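Local structure of putative uncharacterized protein (Chaetomium thermophilum, 5T8V) at residues D91-Q96 with I127-T132; P121-A126 with L156-R161; I84-L89 with M134-G139; I45-S48 with A52-A55. The protein probably acts as a cohesin loader that binds chromatin, the chain here being the C-terminal, HEAT-repeat part of the longer Scc2 protein. All blocks are in the same frame, centred on the assembly; numbering follows the deposited sequence.

Interaction 1: residues D91-Q96 with I127-T132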
# COMPACT_ATOMS: atom_id res chain seq x y z
N ASP A 91 10.82 -71.28 5.10
CA ASP A 91 9.38 -71.47 5.14
C ASP A 91 8.93 -72.03 6.48
O ASP A 91 7.81 -71.74 6.93
CB ASP A 91 8.94 -72.39 4.00
CG ASP A 91 7.43 -72.44 3.85
OD1 ASP A 91 6.88 -71.56 3.15
OD2 ASP A 91 6.79 -73.35 4.42
N SER A 92 9.77 -72.83 7.14
CA SER A 92 9.45 -73.32 8.47
C SER A 92 9.46 -72.19 9.48
O SER A 92 8.53 -72.04 10.28
CB SER A 92 10.43 -74.43 8.87
OG SER A 92 10.35 -75.53 7.98
N ALA A 93 10.53 -71.38 9.47
CA ALA A 93 10.59 -70.25 10.39
C ALA A 93 9.42 -69.29 10.18
O ALA A 93 8.95 -68.67 11.14
CB ALA A 93 11.91 -69.50 10.21
N LEU A 94 8.93 -69.17 8.95
CA LEU A 94 7.82 -68.27 8.68
C LEU A 94 6.48 -68.88 9.08
O LEU A 94 5.62 -68.19 9.63
CB LEU A 94 7.81 -67.89 7.20
CG LEU A 94 8.89 -66.88 6.82
CD1 LEU A 94 9.18 -66.90 5.33
CD2 LEU A 94 8.47 -65.50 7.28
N ARG A 95 6.29 -70.18 8.82
CA ARG A 95 5.08 -70.85 9.27
C ARG A 95 4.99 -70.88 10.79
O ARG A 95 3.89 -70.92 11.35
CB ARG A 95 5.02 -72.27 8.71
CG ARG A 95 4.64 -72.35 7.24
CD ARG A 95 4.43 -73.79 6.78
NE ARG A 95 5.69 -74.53 6.64
CZ ARG A 95 6.26 -75.25 7.61
NH1 ARG A 95 5.69 -75.35 8.80
NH2 ARG A 95 7.40 -75.87 7.37
N GLN A 96 6.13 -70.85 11.48
CA GLN A 96 6.11 -70.85 12.94
C GLN A 96 5.33 -69.65 13.48
O GLN A 96 4.49 -69.79 14.38
CB GLN A 96 7.54 -70.85 13.48
CG GLN A 96 7.64 -70.76 15.00
CD GLN A 96 6.99 -71.94 15.70
OE1 GLN A 96 6.75 -72.99 15.09
NE2 GLN A 96 6.70 -71.78 16.98
N ILE A 127 11.67 -63.12 10.54
CA ILE A 127 11.94 -61.88 9.80
C ILE A 127 13.11 -62.09 8.84
O ILE A 127 12.99 -61.89 7.62
CB ILE A 127 12.21 -60.73 10.78
CG1 ILE A 127 10.96 -60.43 11.61
CG2 ILE A 127 12.66 -59.47 10.04
CD1 ILE A 127 11.19 -59.48 12.76
N ARG A 128 14.25 -62.51 9.38
CA ARG A 128 15.43 -62.65 8.55
C ARG A 128 15.35 -63.88 7.64
O ARG A 128 16.04 -63.92 6.61
CB ARG A 128 16.68 -62.69 9.43
CG ARG A 128 16.99 -61.33 10.03
CD ARG A 128 18.40 -61.23 10.55
NE ARG A 128 18.77 -59.84 10.82
CZ ARG A 128 19.28 -59.00 9.92
NH1 ARG A 128 19.49 -59.40 8.68
NH2 ARG A 128 19.58 -57.76 10.28
N ALA A 129 14.52 -64.86 7.99
CA ALA A 129 14.22 -65.93 7.05
C ALA A 129 13.54 -65.37 5.80
O ALA A 129 13.92 -65.69 4.67
CB ALA A 129 13.34 -66.99 7.71
N ALA A 130 12.53 -64.52 6.00
CA ALA A 130 11.88 -63.86 4.87
C ALA A 130 12.90 -63.07 4.06
O ALA A 130 12.93 -63.16 2.82
CB ALA A 130 10.77 -62.93 5.37
N ARG A 131 13.75 -62.29 4.74
CA ARG A 131 14.77 -61.53 4.02
C ARG A 131 15.62 -62.45 3.15
O ARG A 131 15.89 -62.14 1.98
CB ARG A 131 15.64 -60.76 5.01
CG ARG A 131 16.67 -59.88 4.32
CD ARG A 131 17.25 -58.85 5.27
NE ARG A 131 17.88 -57.75 4.53
CZ ARG A 131 19.17 -57.68 4.24
NH1 ARG A 131 20.01 -58.64 4.61
NH2 ARG A 131 19.63 -56.63 3.56
N THR A 132 16.05 -63.58 3.70
CA THR A 132 16.84 -64.53 2.92
C THR A 132 16.07 -65.02 1.70
O THR A 132 16.61 -65.06 0.59
CB THR A 132 17.26 -65.71 3.80
OG1 THR A 132 18.15 -65.25 4.83
CG2 THR A 132 17.97 -66.78 2.97
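Ala93 and Ala129 meet methyl to methyl across two helices, 3.8 Å between Ala93 CB and Ala129 CB, each CB aimed at the other helix. With so little side chain in between, their CA atoms come within 6.6 Å. One residue further along each helix, Leu94 reaches Ala130. Its CG lies anti to the carbonyl carbon and beside the backbone N (chi1 -75°), which swings the isobutyl end over to the partner although the CB itself does not point there. The two methyls then share the work: CD2 of Leu94 meets CB of Ala130 at 3.9 Å, whereas CD1 of Leu94 rests beside the backbone at CA of Ala130, 4.1 Å away. This is antiparallel packing of helices 81-96 and 120-136 in the N-terminal region of a helical-repeat fold, and it is wholly apolar, with all four touching residues buried. The polar groups lie on other flanks of the helices. On 91-96, Arg95 NE donates to Asp91 OD2 in a salt bridge of 2.7 Å (N-H...O 145°) spanning one helical turn, the carboxylate oxygen lying 18° out of the guanidinium plane. Ser92 CA lies under one face of that guanidinium, toward its rim. On 127-132, Arg128 turns to a salt bridge with Asp199 of helix 190-213, while Thr132 OG1 is hydrogen-bonded to Gln59 and Gln63 of helix 56-71.

Interaction 2: residues P121-A126 with L156-R161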
# COMPACT_ATOMS: atom_id res chain seq x y z
N PRO A 121 13.32 -64.84 19.64
CA PRO A 121 14.10 -65.79 18.83
C PRO A 121 13.37 -66.25 17.58
O PRO A 121 13.88 -66.11 16.46
CB PRO A 121 14.35 -66.94 19.81
CG PRO A 121 14.34 -66.29 21.15
CD PRO A 121 13.30 -65.21 21.06
N ASN A 122 12.16 -66.79 17.75
CA ASN A 122 11.39 -67.27 16.60
C ASN A 122 10.97 -66.11 15.70
O ASN A 122 11.04 -66.22 14.47
CB ASN A 122 10.17 -68.05 17.07
CG ASN A 122 10.54 -69.37 17.71
OD1 ASN A 122 11.65 -69.87 17.54
ND2 ASN A 122 9.60 -69.95 18.45
N LEU A 123 10.53 -65.00 16.29
CA LEU A 123 10.09 -63.86 15.50
C LEU A 123 11.22 -63.35 14.60
O LEU A 123 11.06 -63.24 13.38
CB LEU A 123 9.59 -62.75 16.42
CG LEU A 123 9.27 -61.40 15.76
CD1 LEU A 123 8.26 -61.58 14.64
CD2 LEU A 123 8.77 -60.41 16.79
N GLU A 124 12.37 -63.03 15.20
CA GLU A 124 13.52 -62.57 14.43
C GLU A 124 13.93 -63.61 13.40
O GLU A 124 14.21 -63.28 12.24
CB GLU A 124 14.68 -62.24 15.36
CG GLU A 124 14.52 -60.92 16.10
CD GLU A 124 15.71 -60.59 16.98
OE1 GLU A 124 15.73 -61.01 18.15
OE2 GLU A 124 16.65 -59.92 16.48
N ALA A 125 14.00 -64.87 13.81
CA ALA A 125 14.33 -65.94 12.88
C ALA A 125 13.42 -65.90 11.66
O ALA A 125 13.86 -66.15 10.53
CB ALA A 125 14.24 -67.29 13.58
N ALA A 126 12.14 -65.58 11.86
CA ALA A 126 11.20 -65.51 10.75
C ALA A 126 11.44 -64.27 9.90
O ALA A 126 11.41 -64.34 8.66
CB ALA A 126 9.76 -65.53 11.27
N LEU A 156 5.29 -60.06 3.30
CA LEU A 156 4.38 -58.92 3.37
C LEU A 156 3.57 -58.93 4.65
O LEU A 156 3.39 -57.89 5.30
CB LEU A 156 3.47 -58.93 2.14
CG LEU A 156 2.36 -57.88 2.10
CD1 LEU A 156 2.92 -56.47 2.22
CD2 LEU A 156 1.57 -58.05 0.80
N SER A 157 3.06 -60.10 5.04
CA SER A 157 2.34 -60.21 6.31
C SER A 157 3.23 -59.76 7.46
O SER A 157 2.82 -58.93 8.28
CB SER A 157 1.86 -61.64 6.52
OG SER A 157 0.92 -62.01 5.53
N LEU A 158 4.45 -60.29 7.53
CA LEU A 158 5.34 -59.92 8.62
C LEU A 158 5.59 -58.42 8.65
O LEU A 158 5.67 -57.82 9.73
CB LEU A 158 6.67 -60.67 8.51
CG LEU A 158 6.77 -61.98 9.29
CD1 LEU A 158 8.08 -62.67 8.98
CD2 LEU A 158 6.63 -61.75 10.79
N CYS A 159 5.72 -57.79 7.48
CA CYS A 159 5.90 -56.34 7.45
C CYS A 159 4.68 -55.63 8.02
O CYS A 159 4.81 -54.74 8.87
CB CYS A 159 6.18 -55.88 6.02
SG CYS A 159 7.82 -56.35 5.41
N LYS A 160 3.48 -56.01 7.57
CA LYS A 160 2.27 -55.39 8.09
C LYS A 160 2.19 -55.53 9.61
O LYS A 160 2.00 -54.53 10.32
CB LYS A 160 1.03 -56.00 7.44
CG LYS A 160 0.58 -55.27 6.17
CD LYS A 160 -0.91 -55.44 5.90
CE LYS A 160 -1.19 -56.61 4.98
NZ LYS A 160 -2.66 -56.77 4.72
N ARG A 161 2.34 -56.75 10.12
CA ARG A 161 2.18 -56.97 11.56
C ARG A 161 3.31 -56.31 12.35
O ARG A 161 3.11 -55.94 13.51
CB ARG A 161 2.12 -58.47 11.86
CG ARG A 161 1.12 -59.22 10.99
CD ARG A 161 0.52 -60.43 11.69
NE ARG A 161 1.52 -61.40 12.14
CZ ARG A 161 2.12 -62.30 11.35
NH1 ARG A 161 1.83 -62.36 10.06
NH2 ARG A 161 3.01 -63.13 11.87
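Leu123 carries CG anti to its backbone N (chi1 172°), beside the carbonyl carbon, and this turn takes its methyl end to Leu158 although its CB is not directed there. Leu158 needs less of a detour, since its CB already faces the partner helix; with chi1 at -93° and an extended chi2 of 175°, it holds its two methyls out as a fork. The branches have separate targets. CD2 of Leu158 meets CD1 of Leu123 at 4.2 Å, the two side chains lying alongside one another and pointing opposite ways. CD1 of Leu158 lies 4.0 Å from CB of Ala126 and also rests against the peptide of that residue, 3.7 Å from Ala126 O. The small alanine thus gives the leucine access to the helix backbone, and one side chain spans positions 123 and 126, which are three residues apart on a single helical flank. The nearest CA atoms, those of Ala126 and Leu158, remain 8.4 Å apart, so the helices are joined by leucine branches and not by close backbone approach. No hydrogen bond crosses this buried, apolar contact between helices 120-136 and 149-172 of the helical-repeat array. Around it, Leu158 also touches Leu94 of helix 81-96, Leu123 packs on Leu196 of helix 190-213 and on Phe102 of a loop, and Asn122 reaches Leu47 just beyond strand 44-46.

Interaction 3: residues I84-L89 with M134-G139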
# COMPACT_ATOMS: atom_id res chain seq x y z
N ILE A 84 16.85 -74.93 -2.43
CA ILE A 84 15.48 -75.30 -2.08
C ILE A 84 15.40 -75.66 -0.61
O ILE A 84 14.39 -75.38 0.06
CB ILE A 84 15.00 -76.45 -2.98
CG1 ILE A 84 14.81 -75.97 -4.42
CG2 ILE A 84 13.69 -77.05 -2.46
CD1 ILE A 84 15.78 -76.60 -5.40
N TYR A 85 16.44 -76.30 -0.08
CA TYR A 85 16.44 -76.67 1.33
C TYR A 85 16.49 -75.44 2.22
O TYR A 85 15.74 -75.35 3.21
CB TYR A 85 17.62 -77.60 1.62
CG TYR A 85 17.66 -78.13 3.04
CD1 TYR A 85 16.55 -78.74 3.61
CD2 TYR A 85 18.81 -78.02 3.81
CE1 TYR A 85 16.59 -79.23 4.90
CE2 TYR A 85 18.86 -78.51 5.11
CZ TYR A 85 17.74 -79.11 5.65
OH TYR A 85 17.78 -79.59 6.93
N LEU A 86 17.35 -74.47 1.89
CA LEU A 86 17.37 -73.23 2.65
C LEU A 86 16.02 -72.53 2.59
O LEU A 86 15.51 -72.04 3.60
CB LEU A 86 18.48 -72.31 2.12
CG LEU A 86 18.63 -70.95 2.80
CD1 LEU A 86 18.78 -71.10 4.30
CD2 LEU A 86 19.83 -70.20 2.22
N LEU A 87 15.40 -72.48 1.40
CA LEU A 87 14.07 -71.90 1.29
C LEU A 87 13.05 -72.67 2.12
O LEU A 87 12.07 -72.09 2.60
CB LEU A 87 13.63 -71.86 -0.18
CG LEU A 87 14.22 -70.72 -1.02
CD1 LEU A 87 13.88 -70.93 -2.49
CD2 LEU A 87 13.72 -69.36 -0.55
N ARG A 88 13.27 -73.97 2.31
CA ARG A 88 12.35 -74.74 3.15
C ARG A 88 12.53 -74.39 4.62
O ARG A 88 11.55 -74.22 5.35
CB ARG A 88 12.56 -76.24 2.93
CG ARG A 88 11.38 -77.09 3.38
CD ARG A 88 11.75 -78.56 3.56
NE ARG A 88 10.57 -79.39 3.75
CZ ARG A 88 9.89 -79.48 4.89
NH1 ARG A 88 10.25 -78.77 5.95
NH2 ARG A 88 8.82 -80.27 4.96
N LEU A 89 13.78 -74.29 5.08
CA LEU A 89 14.02 -73.84 6.45
C LEU A 89 13.40 -72.47 6.68
O LEU A 89 12.76 -72.23 7.72
CB LEU A 89 15.52 -73.80 6.73
CG LEU A 89 16.29 -75.11 6.55
CD1 LEU A 89 17.78 -74.89 6.78
CD2 LEU A 89 15.77 -76.19 7.49
N MET A 134 13.64 -63.57 0.00
CA MET A 134 13.57 -62.51 -1.00
C MET A 134 14.90 -62.36 -1.72
O MET A 134 14.95 -62.36 -2.96
CB MET A 134 13.17 -61.19 -0.34
CG MET A 134 11.83 -61.23 0.39
SD MET A 134 10.47 -61.82 -0.64
CE MET A 134 10.21 -63.45 0.06
N ARG A 135 16.00 -62.24 -0.97
CA ARG A 135 17.30 -62.09 -1.61
C ARG A 135 17.58 -63.24 -2.57
O ARG A 135 18.12 -63.03 -3.66
CB ARG A 135 18.40 -62.00 -0.56
CG ARG A 135 19.80 -62.01 -1.15
CD ARG A 135 20.79 -61.36 -0.21
NE ARG A 135 20.59 -59.92 -0.13
CZ ARG A 135 21.13 -59.14 0.81
NH1 ARG A 135 21.89 -59.67 1.76
NH2 ARG A 135 20.89 -57.84 0.80
N ILE A 136 17.21 -64.46 -2.18
CA ILE A 136 17.35 -65.60 -3.09
C ILE A 136 16.54 -65.36 -4.36
O ILE A 136 16.96 -65.74 -5.46
CB ILE A 136 16.92 -66.90 -2.38
CG1 ILE A 136 17.97 -67.29 -1.34
CG2 ILE A 136 16.72 -68.03 -3.40
CD1 ILE A 136 17.54 -68.41 -0.42
N MET A 137 15.37 -64.73 -4.23
CA MET A 137 14.59 -64.36 -5.41
C MET A 137 15.14 -63.13 -6.12
O MET A 137 14.57 -62.73 -7.14
CB MET A 137 13.13 -64.12 -5.02
CG MET A 137 12.32 -65.40 -4.90
SD MET A 137 10.57 -65.09 -4.58
CE MET A 137 10.63 -64.56 -2.88
N CYS A 138 16.22 -62.52 -5.63
CA CYS A 138 16.84 -61.37 -6.27
C CYS A 138 18.20 -61.72 -6.89
O CYS A 138 19.08 -60.86 -6.98
CB CYS A 138 17.00 -60.22 -5.28
SG CYS A 138 15.45 -59.47 -4.77
N GLY A 139 18.38 -62.96 -7.33
CA GLY A 139 19.66 -63.40 -7.85
C GLY A 139 19.70 -63.55 -9.36
O GLY A 139 20.77 -63.79 -9.93
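The antiparallel pair of helices 81-96 and 120-136, part of the chain's helical-repeat array, is closed near the C-terminal end of the second helix by Leu86, Leu87 and Ile136. Ile136 enters between the two leucines, and its CD1 atom is their common meeting point: Leu86 CD2 lies 3.9 Å from Ile136 CD1, and Leu87 CD2 stands at the same distance from it. The leucines reach this methyl by different routes. Leu86 turns CG to the side of its carbonyl carbon, opposite the N (chi1 180°), whereas Leu87 has CG beside the N and anti to the carbonyl carbon (chi1 -79°), and the two ends arrive on different sides of the one methyl, Ile136 CD1. Leu86 runs at a slant to the isoleucine; Leu87 passes alongside it in the opposite sense and makes the more extensive contact, through both methyls. Ile136 also divides its branches, CG1 carrying CD1 forward between the leucines while CG2 turns to Leu87 CD1, 4.2 Å away. The CA atoms of Leu87 and Ile136 are 8.3 Å apart, a spacing filled by these branched side chains. Elsewhere, Leu86 also touches Leu24 of helix 9-36 and Leu62 of helix 56-71, and Leu87 meets Leu146 of a loop. Arg135 is directed elsewhere, its NH1 hydrogen-bonded to a citrate that probably came from the crystallisation liquor. The chain leaves the helix through a type I beta turn that begins at Ile136 itself and runs to Gly139; from within it, Cys138 N donates back to Arg135 O at 2.8 Å.

Interaction 4: residues I45-S48 with A52-A55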
# COMPACT_ATOMS: atom_id res chain seq x y z
N ILE A 45 17.44 -73.59 15.73
CA ILE A 45 16.43 -73.57 16.78
C ILE A 45 15.58 -74.83 16.62
O ILE A 45 15.11 -75.13 15.51
CB ILE A 45 15.56 -72.30 16.71
CG1 ILE A 45 16.37 -71.08 17.15
CG2 ILE A 45 14.30 -72.46 17.57
CD1 ILE A 45 15.65 -69.76 17.00
N PHE A 46 15.39 -75.55 17.72
CA PHE A 46 14.59 -76.76 17.73
C PHE A 46 13.14 -76.39 18.03
O PHE A 46 12.84 -75.81 19.07
CB PHE A 46 15.12 -77.74 18.77
CG PHE A 46 14.31 -79.00 18.89
CD1 PHE A 46 14.53 -80.06 18.03
CD2 PHE A 46 13.33 -79.12 19.87
CE1 PHE A 46 13.79 -81.22 18.14
CE2 PHE A 46 12.59 -80.28 19.98
CZ PHE A 46 12.82 -81.33 19.12
N LEU A 47 12.24 -76.74 17.10
CA LEU A 47 10.81 -76.49 17.28
C LEU A 47 10.10 -77.78 17.65
O LEU A 47 9.77 -78.01 18.82
CB LEU A 47 10.21 -75.87 16.02
CG LEU A 47 10.79 -74.51 15.60
CD1 LEU A 47 10.22 -74.08 14.26
CD2 LEU A 47 10.52 -73.45 16.66
N SER A 48 9.87 -78.64 16.66
CA SER A 48 9.36 -79.98 16.88
C SER A 48 10.48 -80.99 16.62
O SER A 48 11.61 -80.63 16.31
CB SER A 48 8.15 -80.25 15.97
OG SER A 48 8.52 -80.19 14.61
N ALA A 52 13.27 -77.76 12.42
CA ALA A 52 14.26 -76.98 13.15
C ALA A 52 14.81 -75.90 12.23
O ALA A 52 15.33 -76.20 11.15
CB ALA A 52 15.38 -77.88 13.68
N THR A 53 14.71 -74.64 12.65
CA THR A 53 14.96 -73.52 11.76
C THR A 53 16.33 -72.92 12.01
O THR A 53 17.07 -73.34 12.90
CB THR A 53 13.86 -72.47 11.92
OG1 THR A 53 13.85 -72.00 13.27
CG2 THR A 53 12.50 -73.06 11.58
N LEU A 54 16.68 -71.92 11.21
CA LEU A 54 17.93 -71.19 11.37
C LEU A 54 17.68 -69.95 12.22
O LEU A 54 16.67 -69.26 12.06
CB LEU A 54 18.51 -70.79 10.01
CG LEU A 54 18.88 -71.94 9.07
CD1 LEU A 54 19.25 -71.41 7.70
CD2 LEU A 54 20.03 -72.77 9.63
N ALA A 55 18.62 -69.66 13.12
CA ALA A 55 18.47 -68.51 14.00
C ALA A 55 18.71 -67.21 13.23
O ALA A 55 19.25 -67.20 12.13
CB ALA A 55 19.44 -68.61 15.18
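Ile45 N donates to Thr53 O at 2.9 Å with a fairly straight N-H...O angle of 159°, and Thr53 N returns a bond to Ile45 O, also of 2.9 Å. The second bond lies in the carbonyl plane of Ile45 but is more bent at the hydrogen, 136°. Together they make Ile45 and Thr53 the hydrogen-bonded pair of a short antiparallel beta hairpin, strands 44-46 and 52-54, in a chain that is mostly helix and has very little strand. Phe46 and Ala52 form the neighbouring non-hydrogen-bonded pair and put their side chains on the other face, where Ala52 packs on Val31 and Ile35 of helix 9-36. In the connecting turn, Ser48 OG is hydrogen-bonded to Glu51 N. At the far end Ala55 takes the N-cap position of helix 56-71, and Ile45 CD1 stands 4.4 Å from Ala55 CB. Thr53 sets OG1 between its backbone N and carbonyl carbon (chi1 60°), which places the hydroxyl 3.9 Å from Ile45 CB and leaves the methyl for Leu47. Leu47 and Thr53 lie roughly perpendicular to each other, with Leu47 CD1 3.7 Å from Thr53 CG2.

Along the chain the hairpin of interaction 4 closes first; interaction 1 is nested inside the loop closed by interaction 3, and interaction 2 crosses both. Interactions 1 and 3 join the same two helices, 81-96 and 120-136, with centres about 10 Å apart. Interaction 2 uses an earlier part of helix 120-136 to bring in helix 149-172, its centre about 7 Å from that of interaction 1; Ala93 O rests on Ala126 CB. The hairpin centre lies 11 to 17 Å from the other three, and Thr53 rests on Ser92 and Ala93. Interaction 1 touches both 2 and 3, whose nearest atoms stay about 7 Å apart, so the three follow one another along helix 120-136 near the N-terminus.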